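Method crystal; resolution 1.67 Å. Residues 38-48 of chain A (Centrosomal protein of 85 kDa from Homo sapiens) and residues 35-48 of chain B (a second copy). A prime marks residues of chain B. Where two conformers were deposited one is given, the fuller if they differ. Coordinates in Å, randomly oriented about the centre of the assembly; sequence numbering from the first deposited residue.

Chain A, residues 38-48: QEEGTSQALRE
Chain B, residues 35-48: EVAQEEGTSQALRE

Both stretches are continuous α-helix, phi/psi near -65/-40, running in the same direction in register as a two-stranded coiled coil. Their axes approach to 9.0 Å and cross at 22°. CA atoms pair like with like: Glu39 with Glu39′ at 6.1 Å, Ser43 with Ser43′ at 4.9 Å, Leu46 with Leu46′ at 6.5 Å. The short central spacing suits serine, whose small side chain sits as a knob among Glu39′, Thr42′, Ser43′ and Leu46′; Ser43′ does the reciprocal.

Burying polar groups demands partners. From Thr42 and from Glu39′ onward, each backbone N–H is paired with the carbonyl four residues earlier, for example Ser43 N to Glu39 O, 2.9 Å. The CA-to-CB bonds of Glu39 and Glu39′ point toward the partner helix, and chi1 t, chi2 p then carry the side chains along the interface, packing CG of Glu39 3.6 Å from CG of Glu39′. Ser43 OG (chi1 m) donates to Glu39′ OE2 at 2.9 Å. Ser43′ takes rotamer p instead, its OG 2.7 Å from Glu39 OE2 and 2.9 Å from Glu40′ O; which acceptor takes its proton is left open.

Waters supply further donors to the carboxylates. Water 1 donates to Glu39 OE1 (2.6 Å) and Glu40′ OE2 (3.1 Å), bridging two like-charged groups; its counterpart, water 3, lies 2.7 Å from Glu39′ OE1 and 3.0 Å from Glu40 OE2. Water 2 donates to Glu39 OE2 (2.5 Å) and accepts from Arg47′ NH1 (3.0 Å); water 4 likewise links Glu39′ OE2 (2.7 Å) to Arg47 NH1 (3.1 Å).

Leu46 and Leu46′ (both m,t) supply the apolar contact, CD1 of Leu46 lying 3.9 Å from CB of Leu46′. Long arginines flank them: Arg47 (m,t,t) packs its CG 4.1 Å from Leu46′ CD2, with Leu46′ CD1 over one guanidinium face. Arg47′ turns at chi3 (m), and its NE donates to Gln44′ OE1 at 3.0 Å. Together the stretches bury 574 Å².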

# COMPACT_ATOMS: atom_id res chain seq x y z
N GLN A 38 -6.28 9.67 -4.28
CA GLN A 38 -6.01 9.53 -2.86
C GLN A 38 -5.68 8.09 -2.49
O GLN A 38 -4.86 7.85 -1.60
CB GLN A 38 -7.18 10.05 -2.03
CG GLN A 38 -8.41 9.15 -2.01
CD GLN A 38 -9.52 9.72 -1.15
OE1 GLN A 38 -9.61 10.93 -0.94
NE2 GLN A 38 -10.37 8.84 -0.63
N GLU A 39 -6.30 7.12 -3.17
CA GLU A 39 -6.02 5.72 -2.85
C GLU A 39 -4.65 5.30 -3.36
O GLU A 39 -3.95 4.52 -2.71
CB GLU A 39 -7.12 4.82 -3.42
CG GLU A 39 -7.22 3.48 -2.71
CD GLU A 39 -7.49 3.62 -1.23
OE1 GLU A 39 -8.22 4.56 -0.84
OE2 GLU A 39 -6.96 2.79 -0.46
N GLU A 40 -4.25 5.80 -4.54
CA GLU A 40 -2.90 5.55 -5.01
C GLU A 40 -1.88 6.26 -4.13
O GLU A 40 -0.78 5.72 -3.90
CB GLU A 40 -2.76 6.00 -6.47
CG GLU A 40 -3.63 5.21 -7.43
CD GLU A 40 -3.40 5.58 -8.88
OE1 GLU A 40 -3.22 6.77 -9.17
OE2 GLU A 40 -3.41 4.66 -9.73
N GLY A 41 -2.21 7.44 -3.61
CA GLY A 41 -1.33 8.09 -2.66
C GLY A 41 -1.20 7.30 -1.37
O GLY A 41 -0.11 7.21 -0.79
N THR A 42 -2.30 6.72 -0.90
CA THR A 42 -2.24 5.87 0.28
C THR A 42 -1.36 4.65 0.04
O THR A 42 -0.52 4.31 0.87
CB THR A 42 -3.66 5.46 0.68
OG1 THR A 42 -4.39 6.62 1.10
CG2 THR A 42 -3.63 4.44 1.82
N SER A 43 -1.54 3.98 -1.10
CA SER A 43 -0.73 2.80 -1.40
C SER A 43 0.75 3.15 -1.47
O SER A 43 1.59 2.43 -0.92
CB SER A 43 -1.20 2.16 -2.71
OG SER A 43 -2.39 1.43 -2.52
N GLN A 44 1.09 4.25 -2.15
CA GLN A 44 2.50 4.63 -2.26
C GLN A 44 3.09 4.98 -0.89
O GLN A 44 4.25 4.67 -0.61
CB GLN A 44 2.67 5.79 -3.23
CG GLN A 44 4.11 6.27 -3.39
CD GLN A 44 5.06 5.16 -3.82
OE1 GLN A 44 4.68 4.23 -4.53
NE2 GLN A 44 6.32 5.26 -3.38
N ALA A 45 2.30 5.64 -0.04
CA ALA A 45 2.78 5.95 1.30
C ALA A 45 3.05 4.67 2.09
O ALA A 45 4.04 4.57 2.83
CB ALA A 45 1.78 6.83 2.04
N LEU A 46 2.17 3.67 1.94
CA LEU A 46 2.40 2.39 2.61
C LEU A 46 3.65 1.70 2.08
O LEU A 46 4.38 1.05 2.84
CB LEU A 46 1.16 1.50 2.45
CG LEU A 46 -0.10 1.89 3.23
CD1 LEU A 46 -1.34 1.18 2.69
CD2 LEU A 46 0.07 1.60 4.71
N ARG A 47 3.91 1.82 0.77
CA ARG A 47 5.15 1.26 0.22
C ARG A 47 6.37 1.97 0.79
O ARG A 47 7.41 1.34 1.03
CB ARG A 47 5.15 1.34 -1.30
CG ARG A 47 4.18 0.38 -1.96
CD ARG A 47 4.35 0.40 -3.48
NE ARG A 47 3.51 -0.61 -4.11
CZ ARG A 47 2.28 -0.38 -4.57
NH1 ARG A 47 1.75 0.84 -4.47
NH2 ARG A 47 1.60 -1.36 -5.13
N GLU A 48 6.28 3.29 0.98
CA GLU A 48 7.37 4.02 1.63
C GLU A 48 7.64 3.47 3.02
O GLU A 48 8.79 3.22 3.40
CB GLU A 48 7.03 5.51 1.71
CG GLU A 48 6.81 6.18 0.38
CD GLU A 48 8.09 6.33 -0.42
OE1 GLU A 48 9.18 6.05 0.12
OE2 GLU A 48 8.00 6.73 -1.60
N GLU B 35 -11.04 1.08 -10.83
CA GLU B 35 -9.69 1.43 -10.39
C GLU B 35 -9.64 1.68 -8.90
O GLU B 35 -8.70 1.25 -8.21
CB GLU B 35 -9.18 2.65 -11.15
CG GLU B 35 -8.85 2.37 -12.61
CD GLU B 35 -8.03 3.48 -13.25
OE1 GLU B 35 -7.71 4.46 -12.55
OE2 GLU B 35 -7.71 3.36 -14.45
N VAL B 36 -10.65 2.38 -8.36
CA VAL B 36 -10.71 2.61 -6.92
C VAL B 36 -10.77 1.29 -6.18
O VAL B 36 -10.03 1.06 -5.21
CB VAL B 36 -11.91 3.51 -6.57
CG1 VAL B 36 -12.10 3.56 -5.06
CG2 VAL B 36 -11.72 4.91 -7.14
N ALA B 37 -11.66 0.39 -6.61
CA ALA B 37 -11.81 -0.89 -5.92
C ALA B 37 -10.50 -1.67 -5.94
O ALA B 37 -10.09 -2.24 -4.92
CB ALA B 37 -12.93 -1.71 -6.56
N GLN B 38 -9.83 -1.71 -7.10
CA GLN B 38 -8.56 -2.43 -7.18
C GLN B 38 -7.50 -1.80 -6.28
O GLN B 38 -6.75 -2.51 -5.60
CB GLN B 38 -8.08 -2.47 -8.63
CG GLN B 38 -8.98 -3.28 -9.55
CD GLN B 38 -8.61 -3.13 -11.02
OE1 GLN B 38 -7.79 -2.29 -11.38
NE2 GLN B 38 -9.23 -3.94 -11.87
N GLU B 39 -7.43 -0.46 -6.26
CA GLU B 39 -6.43 0.20 -5.44
C GLU B 39 -6.72 0.02 -3.95
O GLU B 39 -5.79 -0.03 -3.14
CB GLU B 39 -6.35 1.68 -5.78
CG GLU B 39 -5.05 2.34 -5.35
CD GLU B 39 -3.84 1.70 -6.00
OE1 GLU B 39 -3.95 1.24 -7.16
OE2 GLU B 39 -2.77 1.66 -5.35
N GLU B 40 -8.00 -0.07 -3.58
CA GLU B 40 -8.34 -0.35 -2.19
C GLU B 40 -7.88 -1.75 -1.79
O GLU B 40 -7.41 -1.96 -0.66
CB GLU B 40 -9.85 -0.20 -1.98
CG GLU B 40 -10.33 1.25 -2.08
CD GLU B 40 -11.84 1.39 -1.98
OE1 GLU B 40 -12.56 0.53 -2.53
OE2 GLU B 40 -12.30 2.36 -1.35
N GLY B 41 -8.00 -2.72 -2.70
CA GLY B 41 -7.44 -4.03 -2.42
C GLY B 41 -5.94 -3.99 -2.22
O GLY B 41 -5.40 -4.68 -1.36
N THR B 42 -5.24 -3.19 -3.03
CA THR B 42 -3.80 -3.06 -2.88
C THR B 42 -3.44 -2.45 -1.53
O THR B 42 -2.57 -2.98 -0.81
CB THR B 42 -3.24 -2.20 -4.02
OG1 THR B 42 -3.44 -2.87 -5.28
CG2 THR B 42 -1.75 -1.94 -3.82
N SER B 43 -4.10 -1.35 -1.15
CA SER B 43 -3.79 -0.72 0.13
C SER B 43 -4.09 -1.64 1.30
O SER B 43 -3.34 -1.69 2.27
CB SER B 43 -4.56 0.60 0.26
OG SER B 43 -5.96 0.38 0.28
N GLN B 44 -5.20 -2.40 1.22
CA GLN B 44 -5.49 -3.31 2.32
C GLN B 44 -4.46 -4.42 2.41
O GLN B 44 -4.05 -4.81 3.51
CB GLN B 44 -6.90 -3.90 2.18
CG GLN B 44 -7.29 -4.77 3.37
CD GLN B 44 -6.97 -4.12 4.72
OE1 GLN B 44 -7.23 -2.93 4.92
NE2 GLN B 44 -6.39 -4.89 5.64
N ALA B 45 -4.01 -4.94 1.26
CA ALA B 45 -2.97 -5.97 1.29
C ALA B 45 -1.68 -5.42 1.88
O ALA B 45 -0.98 -6.12 2.62
CB ALA B 45 -2.73 -6.51 -0.12
N LEU B 46 -1.34 -4.17 1.56
CA LEU B 46 -0.13 -3.56 2.12
C LEU B 46 -0.26 -3.39 3.63
O LEU B 46 0.72 -3.60 4.36
CB LEU B 46 0.15 -2.22 1.45
CG LEU B 46 0.69 -2.30 0.02
CD1 LEU B 46 0.44 -0.99 -0.72
CD2 LEU B 46 2.19 -2.63 0.03
N ARG B 47 -1.44 -3.01 4.12
CA ARG B 47 -1.62 -2.86 5.56
C ARG B 47 -1.48 -4.21 6.27
O ARG B 47 -0.90 -4.28 7.36
CB ARG B 47 -2.99 -2.25 5.87
CG ARG B 47 -3.04 -0.73 5.75
CD ARG B 47 -4.39 -0.17 6.20
NE ARG B 47 -5.46 -0.51 5.26
CZ ARG B 47 -5.87 0.28 4.28
NH1 ARG B 47 -5.30 1.47 4.10
NH2 ARG B 47 -6.84 -0.11 3.47
N GLU B 48 -1.99 -5.28 5.66
CA GLU B 48 -1.89 -6.59 6.30
C GLU B 48 -0.45 -7.08 6.31
O GLU B 48 -0.00 -7.67 7.30
CB GLU B 48 -2.80 -7.59 5.59
CG GLU B 48 -4.27 -7.41 5.94
CD GLU B 48 -5.15 -8.45 5.28
OE1 GLU B 48 -4.61 -9.36 4.62
OE2 GLU B 48 -6.39 -8.35 5.42
O HOH W 1 -10.31 3.83 0.52
O HOH W 2 -7.17 2.74 2.08
O HOH W 3 -2.54 1.81 -9.37
O HOH W 4 -0.44 1.27 -6.68